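PDB 4AE5: signal transduction protein TRAP from Staphylococcus aureus, which probably regulates staphylococcal pathogenesis, its phosphorylated form leading to activation of the agr system, RNAIII synthesis, toxin expression and biofilm formation. Local coordinates for residues K3-Y8 / G43-K48; P22-F27 / I37-D42; I56-E61 / S102-R107; H65-A70 / Y161-K166. All coordinates share one frame; numbering follows the deposited sequence.

The fold is an eight-stranded antiparallel sheet closed into a barrel. From the N terminus, strand 3-9 meets the loop 43-48 in contact 1, which closes the first loop of the chain. Contact 2 lies wholly within that loop: Phe27, at the end of 22-27, pairs with Phe38 of strand 35-41 and closes a shorter loop. Glu39 of contact 2 joins the two by a probable hydrogen bond to Thr45 of contact 1. Contact 3 then pairs strand 51-59 with strand 100-108, and contact 4 pairs strand 67-73 with the last strand, 158-164. Both close long loops, and these cross. A salt bridge from Glu40 to Arg104 ties contact 2 to contact 3.

Contact 1 (K3-Y8 / G43-K48); sequences KLYTSY and GETVLK. With FMT (formic acid), chain E.
An ST turn in the loop after strand 35-41 packs here against the first strand of the barrel. Thr45 OG1 lies anti to its own backbone N (chi1 179°) and accepts from Leu47 N at 3.1 Å, closing the turn. Glu39 OE2 also bonds to this hydroxyl and to Val46 N, so the turn is held from strand 35-41 as well. The backbone sets Thr45 CB over the centre of the Tyr5 ring in a CH-pi contact, 3.6 Å from the ring centroid. The torsion that turns OG1 into the turn swings CG2 over the CD2 side of that face, 3.5 Å from Tyr5 CD2. Leu47 lies next along the strand, its CD1 4.0 Å from Tyr5 CB. Its CB is 3.4 Å from Ser7 OG. Tyr5 and Ser7 thus share one side of the strand. Thr6 points away, and its hydroxyl bonds to Tyr117 OH. Tyr8 OH donates to O2 of the bound formic acid at 2.7 Å; this molecule, probably a crystallisation component, also bonds to Lys115 NZ, Arg160 NH1 and Tyr117 OH. The contact is a loop laid over the outside of a beta barrel, with Thr45 CB over the face of Tyr5.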
# COMPACT_ATOMS: atom_id res chain seq x y z
N LYS A 3 -11.46 5.04 -2.62
CA LYS A 3 -10.51 5.32 -1.53
C LYS A 3 -10.08 4.06 -0.81
O LYS A 3 -10.80 3.05 -0.78
CB LYS A 3 -11.15 6.26 -0.48
CG LYS A 3 -11.49 7.66 -1.03
CD LYS A 3 -12.19 8.55 -0.00
CE LYS A 3 -12.03 10.01 -0.35
NZ LYS A 3 -13.07 10.52 -1.28
N LEU A 4 -8.91 4.14 -0.18
CA LEU A 4 -8.47 3.05 0.65
C LEU A 4 -8.36 3.52 2.09
O LEU A 4 -7.74 4.57 2.36
CB LEU A 4 -7.14 2.49 0.14
CG LEU A 4 -6.68 1.15 0.71
CD1 LEU A 4 -5.91 0.39 -0.37
CD2 LEU A 4 -5.82 1.41 1.95
N TYR A 5 -8.93 2.70 3.00
CA TYR A 5 -8.96 2.97 4.43
C TYR A 5 -8.10 1.92 5.15
O TYR A 5 -8.34 0.73 4.95
CB TYR A 5 -10.40 2.84 4.88
CG TYR A 5 -11.34 3.81 4.15
CD1 TYR A 5 -11.92 3.47 2.91
CD2 TYR A 5 -11.64 5.06 4.69
CE1 TYR A 5 -12.77 4.34 2.25
CE2 TYR A 5 -12.52 5.95 4.04
CZ TYR A 5 -13.09 5.57 2.84
OH TYR A 5 -13.90 6.44 2.16
N THR A 6 -7.14 2.35 5.99
CA THR A 6 -6.23 1.43 6.70
C THR A 6 -6.39 1.70 8.20
O THR A 6 -6.41 2.88 8.59
CB THR A 6 -4.77 1.61 6.27
OG1 THR A 6 -4.70 1.49 4.83
CG2 THR A 6 -3.89 0.50 6.91
N SER A 7 -6.57 0.64 8.99
CA SER A 7 -6.60 0.71 10.46
C SER A 7 -5.56 -0.24 11.06
O SER A 7 -5.22 -1.24 10.45
CB SER A 7 -8.00 0.34 11.01
OG SER A 7 -8.96 1.35 10.77
N TYR A 8 -5.07 0.10 12.25
CA TYR A 8 -4.04 -0.62 12.98
C TYR A 8 -4.60 -0.98 14.36
O TYR A 8 -5.42 -0.24 14.93
CB TYR A 8 -2.80 0.30 13.16
CG TYR A 8 -2.30 0.81 11.83
CD1 TYR A 8 -1.54 -0.00 11.01
CD2 TYR A 8 -2.65 2.09 11.37
CE1 TYR A 8 -1.08 0.44 9.79
CE2 TYR A 8 -2.19 2.54 10.13
CZ TYR A 8 -1.40 1.72 9.34
OH TYR A 8 -0.94 2.13 8.08
N GLY A 43 -17.64 3.63 -1.45
CA GLY A 43 -18.74 3.96 -0.50
C GLY A 43 -18.27 4.31 0.91
O GLY A 43 -17.18 4.86 1.10
N GLU A 44 -19.09 3.98 1.91
CA GLU A 44 -18.73 4.16 3.34
C GLU A 44 -17.79 3.06 3.81
O GLU A 44 -17.94 1.92 3.41
CB GLU A 44 -19.97 4.16 4.26
CG GLU A 44 -21.05 5.15 3.88
CD GLU A 44 -20.56 6.59 3.72
OE1 GLU A 44 -19.72 7.07 4.51
OE2 GLU A 44 -21.02 7.25 2.79
N THR A 45 -16.82 3.41 4.65
CA THR A 45 -15.98 2.40 5.32
C THR A 45 -16.60 2.02 6.70
O THR A 45 -17.35 2.82 7.32
CB THR A 45 -14.51 2.88 5.53
OG1 THR A 45 -13.79 1.85 6.19
CG2 THR A 45 -14.47 4.09 6.42
N VAL A 46 -16.31 0.81 7.16
CA VAL A 46 -16.67 0.40 8.53
C VAL A 46 -15.55 0.61 9.57
O VAL A 46 -15.71 0.28 10.75
CB VAL A 46 -17.18 -1.06 8.57
CG1 VAL A 46 -18.55 -1.16 7.89
CG2 VAL A 46 -16.15 -2.03 7.96
N LEU A 47 -14.43 1.19 9.15
CA LEU A 47 -13.30 1.40 10.05
C LEU A 47 -13.48 2.74 10.75
O LEU A 47 -14.07 3.64 10.16
CB LEU A 47 -12.01 1.37 9.24
CG LEU A 47 -11.76 0.03 8.57
CD1 LEU A 47 -10.48 0.10 7.74
CD2 LEU A 47 -11.67 -1.04 9.65
N LYS A 48 -13.04 2.87 12.00
CA LYS A 48 -13.20 4.15 12.76
C LYS A 48 -11.86 4.92 12.88
O LYS A 48 -10.83 4.34 13.19
CB LYS A 48 -13.83 3.93 14.16
CG LYS A 48 -14.99 2.93 14.17
CD LYS A 48 -16.18 3.43 14.99
CE LYS A 48 -16.01 3.28 16.51
NZ LYS A 48 -16.80 2.15 17.09
C FMT E . 0.30 -0.26 5.90
O1 FMT E . -0.50 0.43 5.22
O2 FMT E . 0.81 0.29 7.03

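Contact 2 (P22-F27 / I37-D42); sequences PTHQLF and IFEETD
His24 and Glu39 form the side-chain hydrogen bond of this contact. The His24 ring is set by chi1 -77°, with CG beside the backbone N. Glu39 starts from the crowded position (chi1 57°) and then runs extended, which carries its carboxylate to the ring. His24 ND1 donates to the syn lone pair of Glu39 OE1 at 2.8 Å, nearly straight and in the ring plane. The ring and carboxylate planes are 57° apart. Water 1 donates to the same OE1 and accepts from Gln25 N. Glu39 OE2 is held by the 43-48 loop at Thr45. N-H donors at both oxygens are consistent with an ionised carboxylate. Leu26 lies alongside Glu39, with CD2 against its aliphatic part, and Leu26 CB meets Ile37 CD1 at 3.9 Å. Phe38 also takes the crowded chi1 position, and this turns its ring across to Phe27. Phe27 CB lies over one face, offset toward the rim, 4.1 Å from the Phe38 ring centroid. The two rings themselves meet obliquely. Phe27 N donates to Phe38 O at 2.9 Å, and Phe38 N returns a bond to Phe27 O at 3.0 Å. Water 2 links Gln25 O to Glu40 N. Strand 35-41 thus pairs with the start of strand 27-30 here and with strand 3-9 along its other edge, while Ile37 touches helix 11-20.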
# COMPACT_ATOMS: atom_id res chain seq x y z
N PRO A 22 -19.43 -8.58 7.67
CA PRO A 22 -19.16 -9.60 6.67
C PRO A 22 -19.49 -9.14 5.20
O PRO A 22 -18.94 -9.72 4.25
CB PRO A 22 -20.07 -10.75 7.11
CG PRO A 22 -21.17 -10.13 7.91
CD PRO A 22 -20.75 -8.75 8.31
N THR A 23 -20.34 -8.12 5.03
CA THR A 23 -20.66 -7.56 3.70
C THR A 23 -19.53 -6.66 3.07
O THR A 23 -19.59 -6.26 1.88
CB THR A 23 -21.98 -6.78 3.69
OG1 THR A 23 -21.88 -5.63 4.55
CG2 THR A 23 -23.23 -7.71 4.12
N HIS A 24 -18.53 -6.34 3.87
CA HIS A 24 -17.42 -5.53 3.49
C HIS A 24 -16.22 -6.41 3.25
O HIS A 24 -15.94 -7.33 4.05
CB HIS A 24 -17.07 -4.51 4.58
CG HIS A 24 -18.02 -3.33 4.61
ND1 HIS A 24 -17.64 -2.08 4.26
CD2 HIS A 24 -19.38 -3.28 4.89
CE1 HIS A 24 -18.72 -1.26 4.34
NE2 HIS A 24 -19.77 -1.99 4.75
N GLN A 25 -15.46 -6.05 2.20
CA GLN A 25 -14.30 -6.82 1.78
C GLN A 25 -13.07 -6.27 2.46
O GLN A 25 -12.32 -5.42 1.89
CB GLN A 25 -14.11 -6.70 0.25
CG GLN A 25 -15.28 -7.21 -0.57
CD GLN A 25 -16.07 -6.08 -1.25
OE1 GLN A 25 -16.80 -5.32 -0.59
NE2 GLN A 25 -15.92 -5.95 -2.58
N LEU A 26 -12.81 -6.78 3.66
CA LEU A 26 -11.70 -6.30 4.47
C LEU A 26 -10.55 -7.31 4.37
O LEU A 26 -10.79 -8.51 4.35
CB LEU A 26 -12.18 -6.10 5.92
CG LEU A 26 -13.13 -4.95 6.25
CD1 LEU A 26 -14.02 -5.28 7.43
CD2 LEU A 26 -12.36 -3.69 6.63
N PHE A 27 -9.32 -6.80 4.26
CA PHE A 27 -8.10 -7.65 4.12
C PHE A 27 -7.21 -7.40 5.36
O PHE A 27 -6.75 -6.28 5.63
CB PHE A 27 -7.40 -7.31 2.80
CG PHE A 27 -8.27 -7.61 1.58
CD1 PHE A 27 -8.35 -8.91 1.08
CD2 PHE A 27 -9.06 -6.63 1.01
CE1 PHE A 27 -9.16 -9.22 -0.03
CE2 PHE A 27 -9.89 -6.92 -0.10
CZ PHE A 27 -9.93 -8.21 -0.62
N ILE A 37 -5.47 -3.76 8.98
CA ILE A 37 -6.61 -4.11 8.15
C ILE A 37 -6.96 -2.97 7.13
O ILE A 37 -6.81 -1.75 7.47
CB ILE A 37 -7.81 -4.56 9.03
CG1 ILE A 37 -8.86 -5.36 8.21
CG2 ILE A 37 -8.49 -3.34 9.66
CD1 ILE A 37 -9.86 -6.08 9.10
N PHE A 38 -7.42 -3.34 5.93
CA PHE A 38 -7.86 -2.28 4.94
C PHE A 38 -9.04 -2.73 4.06
O PHE A 38 -9.28 -3.95 3.93
CB PHE A 38 -6.69 -1.75 4.09
CG PHE A 38 -5.99 -2.80 3.23
CD1 PHE A 38 -6.49 -3.14 1.96
CD2 PHE A 38 -4.81 -3.43 3.66
CE1 PHE A 38 -5.86 -4.14 1.17
CE2 PHE A 38 -4.17 -4.40 2.87
CZ PHE A 38 -4.68 -4.76 1.63
N GLU A 39 -9.74 -1.75 3.49
CA GLU A 39 -10.75 -2.00 2.49
C GLU A 39 -10.64 -0.90 1.50
O GLU A 39 -10.27 0.20 1.83
CB GLU A 39 -12.20 -2.06 3.07
CG GLU A 39 -12.64 -0.83 3.83
CD GLU A 39 -14.11 -0.90 4.27
OE1 GLU A 39 -14.89 -1.68 3.73
OE2 GLU A 39 -14.47 -0.21 5.20
N GLU A 40 -11.01 -1.20 0.27
CA GLU A 40 -10.99 -0.23 -0.80
C GLU A 40 -12.42 -0.11 -1.34
O GLU A 40 -13.01 -1.11 -1.80
CB GLU A 40 -10.11 -0.82 -1.90
CG GLU A 40 -9.97 -0.01 -3.17
CD GLU A 40 -8.80 -0.60 -3.99
OE1 GLU A 40 -8.93 -1.67 -4.65
OE2 GLU A 40 -7.74 -0.05 -3.86
N THR A 41 -12.96 1.10 -1.40
CA THR A 41 -14.36 1.23 -1.83
C THR A 41 -14.63 2.66 -2.22
O THR A 41 -14.00 3.58 -1.67
CB THR A 41 -15.33 0.82 -0.67
OG1 THR A 41 -16.70 0.98 -1.07
CG2 THR A 41 -15.11 1.65 0.56
N ASP A 42 -15.59 2.87 -3.14
CA ASP A 42 -16.08 4.21 -3.29
C ASP A 42 -17.26 4.54 -2.36
O ASP A 42 -17.85 5.59 -2.51
CB ASP A 42 -16.44 4.52 -4.77
CG ASP A 42 -17.55 3.65 -5.27
OD1 ASP A 42 -18.08 2.81 -4.48
OD2 ASP A 42 -17.91 3.81 -6.44
O HOH W 1 -15.79 -3.26 1.33
O HOH W 2 -11.69 -3.84 -0.22

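Contact 3 (I56-E61 / S102-R107); sequences IKEIGE and SYRLLR
Arg104 and Glu58 lie side by side and point the same way from neighbouring strands. The Arg104 chain bends at chi2 (-67°), which lays CD against Glu58 CB at 3.5 Å and turns the guanidinium back along the sheet. NH1 and NH2 both grip Gly60 O end-on, each at 3.0 Å, with the oxygen close to the guanidinium plane. NH1 also donates to Tyr103 O, which already accepts from Ile59 N. Glu58 OE1 sits above the guanidinium plane, 4.0 Å from Arg104 NH2, so this is a long salt bridge of charges alone. Glu58 OE2 pairs with Lys2, and Arg104 NE with Glu40. Phe62 adds a cation-pi contact. The strands run antiparallel, at 175°. Ile56 and Lys57 both face Leu105, a classic beta bulge: Ile56 N donates to Leu105 O, and Leu105 N to Lys57 O. Ile56 CG2 packs on Leu105 CD2 at 3.8 Å, and both residues touch helix 80-88. Further along, Ile59 and Tyr103 form a hydrogen-bonded pair, so the ladder joins strands 51-59 and 100-108 of the barrel. Ile59 CD1 meets the Tyr103 ring obliquely, 4.1 Å from CD2, beside Phe94. Lys57 CD approaches the edge of that ring. Ile56 crosses Arg107 at about a right angle. Its CD1 lies over the centre of the Arg107 guanidinium, 3.5 Å from CZ, while Glu84 and Glu54 hold that group through NH2 and NH1.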
# COMPACT_ATOMS: atom_id res chain seq x y z
N ILE A 56 -5.01 6.54 -6.80
CA ILE A 56 -4.54 7.30 -8.00
C ILE A 56 -4.35 6.35 -9.19
O ILE A 56 -4.72 6.67 -10.36
CB ILE A 56 -3.18 7.99 -7.70
CG1 ILE A 56 -3.26 8.91 -6.48
CG2 ILE A 56 -2.67 8.80 -8.90
CD1 ILE A 56 -4.54 9.75 -6.58
N LYS A 57 -3.73 5.19 -8.89
CA LYS A 57 -3.55 4.15 -9.89
C LYS A 57 -3.59 2.78 -9.22
O LYS A 57 -3.16 2.66 -8.07
CB LYS A 57 -2.18 4.31 -10.62
CG LYS A 57 -2.12 3.37 -11.83
CD LYS A 57 -0.78 3.16 -12.49
CE LYS A 57 -0.11 4.44 -12.90
NZ LYS A 57 0.87 4.00 -13.95
N GLU A 58 -4.05 1.78 -9.98
CA GLU A 58 -4.18 0.40 -9.50
C GLU A 58 -3.95 -0.61 -10.66
O GLU A 58 -4.23 -0.33 -11.86
CB GLU A 58 -5.57 0.19 -8.89
CG GLU A 58 -6.72 0.56 -9.84
CD GLU A 58 -8.10 0.36 -9.19
OE1 GLU A 58 -8.47 -0.80 -8.91
OE2 GLU A 58 -8.82 1.36 -8.94
N ILE A 59 -3.41 -1.77 -10.28
CA ILE A 59 -3.32 -2.94 -11.13
C ILE A 59 -3.68 -4.12 -10.23
O ILE A 59 -3.13 -4.24 -9.11
CB ILE A 59 -1.86 -3.12 -11.65
CG1 ILE A 59 -1.38 -1.89 -12.43
CG2 ILE A 59 -1.66 -4.49 -12.26
CD1 ILE A 59 0.13 -1.82 -12.61
N GLY A 60 -4.54 -5.02 -10.68
CA GLY A 60 -4.74 -6.29 -9.93
C GLY A 60 -5.67 -6.21 -8.70
O GLY A 60 -6.03 -5.11 -8.21
N GLU A 61 -6.06 -7.36 -8.19
CA GLU A 61 -6.98 -7.42 -7.05
C GLU A 61 -6.26 -7.78 -5.77
O GLU A 61 -5.25 -8.50 -5.81
CB GLU A 61 -8.11 -8.42 -7.32
CG GLU A 61 -8.81 -8.17 -8.64
CD GLU A 61 -9.93 -7.16 -8.51
OE1 GLU A 61 -10.95 -7.49 -7.86
OE2 GLU A 61 -9.80 -6.05 -9.08
N SER A 102 -0.26 -7.30 -7.47
CA SER A 102 -0.97 -6.03 -7.48
C SER A 102 -0.14 -4.81 -7.19
O SER A 102 0.96 -4.84 -6.57
CB SER A 102 -2.20 -6.14 -6.49
OG SER A 102 -1.67 -6.31 -5.17
N TYR A 103 -0.71 -3.67 -7.49
CA TYR A 103 -0.07 -2.37 -7.25
C TYR A 103 -1.16 -1.32 -6.92
O TYR A 103 -2.26 -1.33 -7.55
CB TYR A 103 0.59 -1.90 -8.56
CG TYR A 103 1.16 -0.52 -8.52
CD1 TYR A 103 2.22 -0.23 -7.68
CD2 TYR A 103 0.66 0.49 -9.32
CE1 TYR A 103 2.84 1.02 -7.66
CE2 TYR A 103 1.24 1.75 -9.27
CZ TYR A 103 2.33 2.01 -8.48
OH TYR A 103 2.93 3.24 -8.44
N ARG A 104 -0.86 -0.46 -5.97
CA ARG A 104 -1.65 0.74 -5.63
C ARG A 104 -0.77 1.94 -5.34
O ARG A 104 0.15 1.90 -4.45
CB ARG A 104 -2.60 0.52 -4.42
CG ARG A 104 -3.66 -0.59 -4.47
CD ARG A 104 -4.74 -0.26 -5.55
NE ARG A 104 -5.84 -1.25 -5.52
CZ ARG A 104 -5.83 -2.40 -6.18
NH1 ARG A 104 -4.77 -2.77 -6.92
NH2 ARG A 104 -6.89 -3.20 -6.13
N LEU A 105 -1.04 3.02 -6.09
CA LEU A 105 -0.52 4.33 -5.78
C LEU A 105 -1.57 5.19 -5.04
O LEU A 105 -2.72 5.36 -5.54
CB LEU A 105 0.01 5.04 -7.03
CG LEU A 105 0.48 6.47 -6.87
CD1 LEU A 105 1.79 6.45 -6.05
CD2 LEU A 105 0.70 7.12 -8.27
N LEU A 106 -1.23 5.69 -3.86
CA LEU A 106 -2.24 6.21 -2.89
C LEU A 106 -1.91 7.63 -2.48
O LEU A 106 -0.79 7.90 -1.97
CB LEU A 106 -2.30 5.34 -1.63
CG LEU A 106 -2.59 3.86 -1.94
CD1 LEU A 106 -2.47 3.00 -0.66
CD2 LEU A 106 -4.00 3.71 -2.55
N ARG A 107 -2.85 8.54 -2.75
CA ARG A 107 -2.71 9.97 -2.39
C ARG A 107 -3.39 10.24 -1.03
O ARG A 107 -4.61 10.03 -0.88
CB ARG A 107 -3.37 10.89 -3.43
CG ARG A 107 -3.32 12.36 -2.99
CD ARG A 107 -4.37 13.20 -3.70
NE ARG A 107 -4.05 13.34 -5.11
CZ ARG A 107 -4.91 13.15 -6.11
NH1 ARG A 107 -6.19 12.83 -5.85
NH2 ARG A 107 -4.52 13.32 -7.36

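Contact 4 (H65-A70 / Y161-K166); sequences HHFYCA and YLYPIK
The Phe67 ring turns its edge to two tyrosine faces. Its CZ stands over one face of Tyr161, 3.5 Å from Tyr161 CG, with the ring planes at 78°. Its CE1 stands over one face of Tyr163, 3.9 Å from Tyr163 CE2, with the planes at 76°. Both are edge-to-face pairs, offset toward the rim. Phe67 has CG anti to the backbone N (chi1 168°), which brings the ring across to the other strand. At the edge of the Tyr161 ring lie Tyr163 OH, in plane, and Cys69 SG, 3.7 Å from CE1, a sulfur-aromatic contact. On the opposite face, Tyr68 CB packs against Leu162 CB at 4.0 Å. Between the faces, strand 67-73 and the final barrel strand make a hydrogen-bonded antiparallel pair. Tyr68 N donates almost straight to Leu162 O at 3.0 Å, and Leu162 N donates to Tyr68 O at 2.8 Å. Beyond the pair, Pro164 CG abuts His66 O at 3.3 Å. This carbonyl is buried and has no hydrogen-bond partner in the model. His66, a probable phosphorylation site, is unmodified here and lies just before strand 67-73. Helix 123-131 covers Phe67 and Cys69. The hydroxyls of Tyr68 and Tyr161 bond outside the pair, to Ser63 N and to Glu127 and Lys130. Dispersion and ring electrostatics thus hold the side chains, while the backbone bonds set the register.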
# COMPACT_ATOMS: atom_id res chain seq x y z
N HIS A 65 -4.20 -13.94 0.85
CA HIS A 65 -3.07 -14.89 0.84
C HIS A 65 -1.81 -14.32 0.23
O HIS A 65 -0.83 -15.03 0.09
CB HIS A 65 -3.43 -16.18 0.07
CG HIS A 65 -4.74 -16.81 0.51
ND1 HIS A 65 -5.03 -17.06 1.80
CD2 HIS A 65 -5.85 -17.23 -0.23
CE1 HIS A 65 -6.26 -17.60 1.90
NE2 HIS A 65 -6.76 -17.72 0.65
N HIS A 66 -1.86 -13.07 -0.21
CA HIS A 66 -0.66 -12.40 -0.77
C HIS A 66 0.24 -11.71 0.27
O HIS A 66 -0.23 -11.30 1.38
CB HIS A 66 -1.05 -11.38 -1.86
CG HIS A 66 -1.71 -11.98 -3.13
ND1 HIS A 66 -1.83 -13.32 -3.36
CD2 HIS A 66 -2.35 -11.35 -4.17
CE1 HIS A 66 -2.44 -13.52 -4.57
NE2 HIS A 66 -2.76 -12.30 -5.06
N PHE A 67 1.50 -11.49 -0.08
CA PHE A 67 2.42 -10.65 0.74
C PHE A 67 2.29 -9.23 0.19
O PHE A 67 2.18 -9.04 -1.02
CB PHE A 67 3.85 -11.10 0.51
CG PHE A 67 4.89 -10.17 1.06
CD1 PHE A 67 5.34 -10.36 2.38
CD2 PHE A 67 5.46 -9.13 0.28
CE1 PHE A 67 6.31 -9.51 2.91
CE2 PHE A 67 6.41 -8.26 0.83
CZ PHE A 67 6.83 -8.46 2.14
N TYR A 68 2.26 -8.25 1.06
CA TYR A 68 2.27 -6.84 0.61
C TYR A 68 3.43 -6.09 1.24
O TYR A 68 3.76 -6.34 2.43
CB TYR A 68 0.96 -6.15 1.00
CG TYR A 68 -0.20 -6.71 0.24
CD1 TYR A 68 -0.92 -7.83 0.70
CD2 TYR A 68 -0.57 -6.15 -0.97
CE1 TYR A 68 -1.94 -8.41 -0.05
CE2 TYR A 68 -1.60 -6.68 -1.72
CZ TYR A 68 -2.33 -7.81 -1.22
OH TYR A 68 -3.32 -8.35 -2.03
N CYS A 69 4.04 -5.19 0.49
CA CYS A 69 4.84 -4.14 1.07
C CYS A 69 4.15 -2.76 0.91
O CYS A 69 3.80 -2.40 -0.21
CB CYS A 69 6.23 -4.07 0.40
SG CYS A 69 7.36 -2.89 1.24
N ALA A 70 3.97 -2.07 2.03
CA ALA A 70 3.51 -0.71 2.09
C ALA A 70 4.74 0.21 2.18
O ALA A 70 5.56 0.11 3.12
CB ALA A 70 2.61 -0.47 3.29
N TYR A 161 6.21 -4.35 6.09
CA TYR A 161 5.81 -5.64 5.44
C TYR A 161 4.52 -6.20 6.08
O TYR A 161 4.36 -6.15 7.29
CB TYR A 161 6.90 -6.70 5.59
CG TYR A 161 8.13 -6.55 4.72
CD1 TYR A 161 8.32 -5.44 3.88
CD2 TYR A 161 9.14 -7.54 4.76
CE1 TYR A 161 9.46 -5.35 3.06
CE2 TYR A 161 10.29 -7.44 3.99
CZ TYR A 161 10.45 -6.36 3.14
OH TYR A 161 11.60 -6.29 2.37
N LEU A 162 3.60 -6.70 5.25
CA LEU A 162 2.28 -7.27 5.62
C LEU A 162 2.22 -8.73 5.19
O LEU A 162 2.24 -9.06 3.98
CB LEU A 162 1.11 -6.50 4.94
CG LEU A 162 1.07 -4.98 5.01
CD1 LEU A 162 -0.28 -4.42 4.45
CD2 LEU A 162 1.19 -4.37 6.38
N TYR A 163 2.24 -9.63 6.18
CA TYR A 163 2.15 -11.08 5.93
C TYR A 163 0.71 -11.63 6.08
O TYR A 163 -0.05 -11.16 6.92
CB TYR A 163 3.09 -11.89 6.88
CG TYR A 163 4.55 -11.51 6.81
CD1 TYR A 163 5.00 -10.42 7.48
CD2 TYR A 163 5.46 -12.24 6.05
CE1 TYR A 163 6.31 -10.01 7.41
CE2 TYR A 163 6.79 -11.85 5.99
CZ TYR A 163 7.19 -10.70 6.67
OH TYR A 163 8.54 -10.31 6.70
N PRO A 164 0.32 -12.63 5.25
CA PRO A 164 -1.02 -13.22 5.42
C PRO A 164 -1.18 -13.91 6.74
O PRO A 164 -0.17 -14.44 7.31
CB PRO A 164 -1.07 -14.34 4.35
CG PRO A 164 -0.08 -13.91 3.33
CD PRO A 164 1.06 -13.31 4.15
N ILE A 165 -2.40 -13.93 7.23
CA ILE A 165 -2.67 -14.52 8.55
C ILE A 165 -2.81 -16.04 8.35
O ILE A 165 -3.54 -16.49 7.44
CB ILE A 165 -4.01 -14.04 9.18
CG1 ILE A 165 -4.22 -12.51 9.11
CG2 ILE A 165 -4.12 -14.60 10.59
CD1 ILE A 165 -3.28 -11.76 10.02
N LYS A 166 -2.14 -16.79 9.23
CA LYS A 166 -2.25 -18.24 9.34
C LYS A 166 -3.28 -18.60 10.41
O LYS A 166 -4.43 -18.89 10.08
CB LYS A 166 -0.90 -18.84 9.72